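Local coordinates for protein ribosome biogenesis GTPase A (Thermotoga maritima, PDB 3CNL) that binds GTP, and probably hydrolyses it and serves in a late step of 50S ribosomal subunit assembly, at residues A[51-56]-A[69-74]. Numbering follows the deposited sequence.
Sequences ILLNKV and EFFKKQ. With GNP (phosphoaminophosphonic acid-guanylate ester), chain B.
In the beta-alpha-beta unit formed by strand 48-54, helix 61-73 and strand 78-80, Phe-71 reaches from the last turn of the helix down onto Ile-51 and Leu-53, alternate residues on one face of the strand. Ile-51 CD1 lies 4.1 Å from Phe-71 CD1, and Leu-53 CD2 lies 4.2 Å from CE2 of that ring, so the two methyls meet para-related ring atoms, both obliquely and from the same side of its plane. Leu-53 CG, anti to its carbonyl carbon (chi1 -62°), carries CD2 to the ring. The contact is apolar and buried; Val-78 and Arg-29 also touch Phe-71. Beyond the strand, the extended Lys-55 chain lies over one face of the guanine, its CG 3.4 Å from GNP C6, and ends with NZ donating a 3.2 Å hydrogen bond to GNP O4' and another bond to Asn-109 O. An alanine in place of Lys-55 would probably strip most of the aliphatic cover from the base and cost O4' and Asn-109 O this donor. Asn-54 ND2 bonds Thr-110 O, tying the end of the strand to the P-loop. Strand-end Asn-Lys-Val-Asp is the NKxD guanine-recognition motif of GTPases, here preceding the P-loop in sequence, as expected of a circularly permuted G domain.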
ATOM      1  N   ILE A  51     -11.571   4.697  -3.885  1.00 24.78           N
ATOM      2  CA  ILE A  51     -10.493   4.375  -2.933  1.00 23.82           C
ATOM      3  C   ILE A  51     -10.621   2.909  -2.556  1.00 23.16           C
ATOM      4  O   ILE A  51     -11.641   2.496  -2.012  1.00 23.58           O
ATOM      5  CB  ILE A  51     -10.543   5.259  -1.675  1.00 23.83           C
ATOM      6  CG1 ILE A  51     -10.297   6.719  -2.055  1.00 24.40           C
ATOM      7  CG2 ILE A  51      -9.527   4.741  -0.587  1.00 24.83           C
ATOM      8  CD1 ILE A  51     -10.664   7.743  -0.976  1.00 25.16           C
ATOM      9  N   LEU A  52      -9.608   2.122  -2.895  1.00 21.84           N
ATOM     10  CA  LEU A  52      -9.609   0.716  -2.595  1.00 21.13           C
ATOM     11  C   LEU A  52      -8.632   0.465  -1.442  1.00 20.74           C
ATOM     12  O   LEU A  52      -7.443   0.777  -1.541  1.00 18.98           O
ATOM     13  CB  LEU A  52      -9.227  -0.067  -3.857  1.00 21.38           C
ATOM     14  CG  LEU A  52      -9.260  -1.591  -3.915  1.00 21.34           C
ATOM     15  CD1 LEU A  52      -9.209  -2.038  -5.371  1.00 21.44           C
ATOM     16  CD2 LEU A  52      -8.090  -2.192  -3.198  1.00 23.96           C
ATOM     17  N   LEU A  53      -9.148  -0.066  -0.334  1.00 20.65           N
ATOM     18  CA  LEU A  53      -8.302  -0.342   0.825  1.00 20.60           C
ATOM     19  C   LEU A  53      -7.886  -1.786   0.740  1.00 20.69           C
ATOM     20  O   LEU A  53      -8.656  -2.674   1.095  1.00 20.68           O
ATOM     21  CB  LEU A  53      -9.044  -0.054   2.132  1.00 20.34           C
ATOM     22  CG  LEU A  53      -9.480   1.398   2.308  1.00 20.78           C
ATOM     23  CD1 LEU A  53     -10.124   1.577   3.674  1.00 20.55           C
ATOM     24  CD2 LEU A  53      -8.315   2.422   2.087  1.00 19.51           C
ATOM     25  N   ASN A  54      -6.673  -2.029   0.235  1.00 20.29           N
ATOM     26  CA  ASN A  54      -6.255  -3.380  -0.096  1.00 20.82           C
ATOM     27  C   ASN A  54      -5.584  -4.092   1.098  1.00 21.14           C
ATOM     28  O   ASN A  54      -5.255  -3.444   2.082  1.00 21.06           O
ATOM     29  CB  ASN A  54      -5.298  -3.318  -1.286  1.00 20.24           C
ATOM     30  CG  ASN A  54      -5.205  -4.606  -2.016  1.00 20.86           C
ATOM     31  OD1 ASN A  54      -6.130  -5.387  -1.992  1.00 21.31           O
ATOM     32  ND2 ASN A  54      -4.085  -4.841  -2.688  1.00 22.95           N
ATOM     33  N   LYS A  55      -5.371  -5.402   0.974  1.00 21.55           N
ATOM     34  CA  LYS A  55      -4.649  -6.225   1.969  1.00 21.97           C
ATOM     35  C   LYS A  55      -5.348  -6.270   3.345  1.00 23.04           C
ATOM     36  O   LYS A  55      -4.669  -6.366   4.384  1.00 22.62           O
ATOM     37  CB  LYS A  55      -3.171  -5.783   2.130  1.00 22.12           C
ATOM     38  CG  LYS A  55      -2.335  -5.737   0.823  1.00 21.33           C
ATOM     39  CD  LYS A  55      -0.852  -5.484   1.071  1.00 20.92           C
ATOM     40  CE  LYS A  55      -0.112  -5.353  -0.264  1.00 21.26           C
ATOM     41  NZ  LYS A  55       1.359  -5.198  -0.064  1.00 20.87           N
ATOM     42  N   VAL A  56      -6.691  -6.232   3.364  1.00 23.88           N
ATOM     43  CA  VAL A  56      -7.443  -6.250   4.649  1.00 23.96           C
ATOM     44  C   VAL A  56      -7.172  -7.526   5.460  1.00 24.98           C
ATOM     45  O   VAL A  56      -7.375  -7.587   6.706  1.00 24.14           O
ATOM     46  CB  VAL A  56      -8.983  -5.997   4.477  1.00 24.46           C
ATOM     47  CG1 VAL A  56      -9.253  -4.592   3.923  1.00 24.45           C
ATOM     48  CG2 VAL A  56      -9.657  -7.096   3.637  1.00 24.68           C
ATOM     49  N   GLU A  69     -15.510   4.057   7.500  1.00 30.66           N
ATOM     50  CA  GLU A  69     -16.455   5.053   8.034  1.00 31.94           C
ATOM     51  C   GLU A  69     -15.973   6.458   7.830  1.00 32.33           C
ATOM     52  O   GLU A  69     -16.743   7.336   7.435  1.00 32.86           O
ATOM     53  CB  GLU A  69     -16.652   4.836   9.523  1.00 32.73           C
ATOM     54  CG  GLU A  69     -17.129   3.458   9.814  1.00 35.64           C
ATOM     55  CD  GLU A  69     -17.892   3.363  11.087  1.00 37.85           C
ATOM     56  OE1 GLU A  69     -18.196   4.421  11.685  1.00 42.32           O
ATOM     57  OE2 GLU A  69     -18.182   2.215  11.477  1.00 42.43           O
ATOM     58  N   PHE A  70     -14.684   6.660   8.111  1.00 32.14           N
ATOM     59  CA  PHE A  70     -14.019   7.920   7.864  1.00 32.21           C
ATOM     60  C   PHE A  70     -14.178   8.380   6.409  1.00 32.29           C
ATOM     61  O   PHE A  70     -14.499   9.543   6.172  1.00 32.08           O
ATOM     62  CB  PHE A  70     -12.528   7.819   8.242  1.00 32.10           C
ATOM     63  CG  PHE A  70     -11.753   9.088   7.986  1.00 32.56           C
ATOM     64  CD1 PHE A  70     -11.773  10.117   8.915  1.00 33.22           C
ATOM     65  CD2 PHE A  70     -11.008   9.246   6.822  1.00 31.61           C
ATOM     66  CE1 PHE A  70     -11.064  11.295   8.695  1.00 31.99           C
ATOM     67  CE2 PHE A  70     -10.290  10.414   6.591  1.00 32.00           C
ATOM     68  CZ  PHE A  70     -10.328  11.445   7.533  1.00 32.12           C
ATOM     69  N   PHE A  71     -13.913   7.494   5.441  1.00 32.03           N
ATOM     70  CA  PHE A  71     -13.999   7.894   4.033  1.00 32.09           C
ATOM     71  C   PHE A  71     -15.445   8.089   3.584  1.00 32.95           C
ATOM     72  O   PHE A  71     -15.743   9.050   2.866  1.00 33.26           O
ATOM     73  CB  PHE A  71     -13.227   6.933   3.114  1.00 31.40           C
ATOM     74  CG  PHE A  71     -11.733   6.999   3.306  1.00 29.59           C
ATOM     75  CD1 PHE A  71     -11.051   8.187   3.114  1.00 28.60           C
ATOM     76  CD2 PHE A  71     -11.021   5.885   3.716  1.00 28.27           C
ATOM     77  CE1 PHE A  71      -9.675   8.255   3.306  1.00 29.28           C
ATOM     78  CE2 PHE A  71      -9.643   5.947   3.906  1.00 27.92           C
ATOM     79  CZ  PHE A  71      -8.977   7.130   3.707  1.00 29.20           C
ATOM     80  N   LYS A  72     -16.339   7.201   4.024  1.00 33.65           N
ATOM     81  CA  LYS A  72     -17.788   7.373   3.765  1.00 34.80           C
ATOM     82  C   LYS A  72     -18.285   8.735   4.283  1.00 35.12           C
ATOM     83  O   LYS A  72     -19.018   9.442   3.599  1.00 34.88           O
ATOM     84  CB  LYS A  72     -18.615   6.210   4.346  1.00 34.79           C
ATOM     85  CG  LYS A  72     -18.186   4.827   3.853  1.00 36.64           C
ATOM     86  CD  LYS A  72     -19.312   3.803   3.724  1.00 38.41           C
ATOM     87  CE  LYS A  72     -20.276   3.814   4.905  1.00 41.15           C
ATOM     88  NZ  LYS A  72     -21.600   3.193   4.550  1.00 43.09           N
ATOM     89  N   LYS A  73     -17.834   9.124   5.470  1.00 36.14           N
ATOM     90  CA  LYS A  73     -18.194  10.420   6.034  1.00 36.84           C
ATOM     91  C   LYS A  73     -17.626  11.604   5.266  1.00 37.58           C
ATOM     92  O   LYS A  73     -18.231  12.670   5.263  1.00 37.75           O
ATOM     93  CB  LYS A  73     -17.832  10.501   7.518  1.00 37.50           C
ATOM     94  CG  LYS A  73     -18.782   9.700   8.409  1.00 37.53           C
ATOM     95  CD  LYS A  73     -18.594  10.038   9.896  1.00 40.52           C
ATOM     96  CE  LYS A  73     -17.440   9.255  10.498  1.00 39.99           C
ATOM     97  NZ  LYS A  73     -17.230   9.535  11.955  1.00 44.64           N
ATOM     98  N   GLN A  74     -16.489  11.421   4.595  1.00 38.04           N
ATOM     99  CA  GLN A  74     -15.960  12.454   3.693  1.00 38.18           C
ATOM    100  C   GLN A  74     -16.692  12.496   2.342  1.00 37.73           C
ATOM    101  O   GLN A  74     -16.358  13.312   1.473  1.00 38.30           O
ATOM    102  CB  GLN A  74     -14.455  12.258   3.445  1.00 38.92           C
ATOM    103  CG  GLN A  74     -13.571  12.356   4.677  1.00 41.70           C
ATOM    104  CD  GLN A  74     -12.166  12.768   4.329  1.00 44.17           C
ATOM    105  OE1 GLN A  74     -11.671  13.787   4.824  1.00 47.85           O
ATOM    106  NE2 GLN A  74     -11.505  11.989   3.459  1.00 46.34           N
TER
HETATM  107  PG  GNP B 501       4.669  -2.219  -7.470  1.00 38.27           P
HETATM  108  O1G GNP B 501       3.944  -1.059  -8.113  1.00 36.49           O
HETATM  109  O2G GNP B 501       5.635  -1.766  -6.391  1.00 40.18           O
HETATM  110  O3G GNP B 501       5.296  -3.063  -8.573  1.00 37.74           O
HETATM  111  N3B GNP B 501       3.797  -3.322  -6.739  1.00 32.88           N
HETATM  112  PB  GNP B 501       2.247  -3.588  -6.857  1.00 30.22           P
HETATM  113  O1B GNP B 501       1.485  -2.408  -6.350  1.00 23.61           O
HETATM  114  O2B GNP B 501       1.952  -4.006  -8.260  1.00 28.79           O
HETATM  115  O3A GNP B 501       1.984  -4.775  -5.910  1.00 26.57           O
HETATM  116  PA  GNP B 501       1.977  -6.309  -6.194  1.00 27.21           P
HETATM  117  O1A GNP B 501       0.668  -6.738  -6.713  1.00 24.68           O
HETATM  118  O2A GNP B 501       3.162  -6.746  -6.951  1.00 27.42           O
HETATM  119  O5' GNP B 501       2.056  -6.917  -4.763  1.00 26.29           O
HETATM  120  C5' GNP B 501       3.116  -6.602  -3.847  1.00 26.42           C
HETATM  121  C4' GNP B 501       3.164  -7.698  -2.787  1.00 27.52           C
HETATM  122  O4' GNP B 501       1.952  -7.709  -1.978  1.00 26.59           O
HETATM  123  C3' GNP B 501       3.287  -9.123  -3.298  1.00 28.88           C
HETATM  124  O3' GNP B 501       4.097  -9.852  -2.386  1.00 31.11           O
HETATM  125  C2' GNP B 501       1.852  -9.621  -3.239  1.00 27.88           C
HETATM  126  O2' GNP B 501       1.818 -11.025  -3.137  1.00 29.64           O
HETATM  127  C1' GNP B 501       1.345  -8.980  -1.952  1.00 25.30           C
HETATM  128  N9  GNP B 501      -0.092  -8.721  -1.915  1.00 24.60           N
HETATM  129  C8  GNP B 501      -0.839  -8.120  -2.907  1.00 24.13           C
HETATM  130  N7  GNP B 501      -2.103  -7.989  -2.581  1.00 26.19           N
HETATM  131  C5  GNP B 501      -2.182  -8.556  -1.291  1.00 24.81           C
HETATM  132  C6  GNP B 501      -3.280  -8.712  -0.401  1.00 25.13           C
HETATM  133  O6  GNP B 501      -4.468  -8.383  -0.575  1.00 22.83           O
HETATM  134  N1  GNP B 501      -2.905  -9.322   0.810  1.00 24.53           N
HETATM  135  C2  GNP B 501      -1.620  -9.733   1.124  1.00 25.12           C
HETATM  136  N2  GNP B 501      -1.430 -10.306   2.331  1.00 26.03           N
HETATM  137  N3  GNP B 501      -0.586  -9.585   0.313  1.00 23.51           N
HETATM  138  C4  GNP B 501      -0.942  -9.000  -0.872  1.00 24.38           C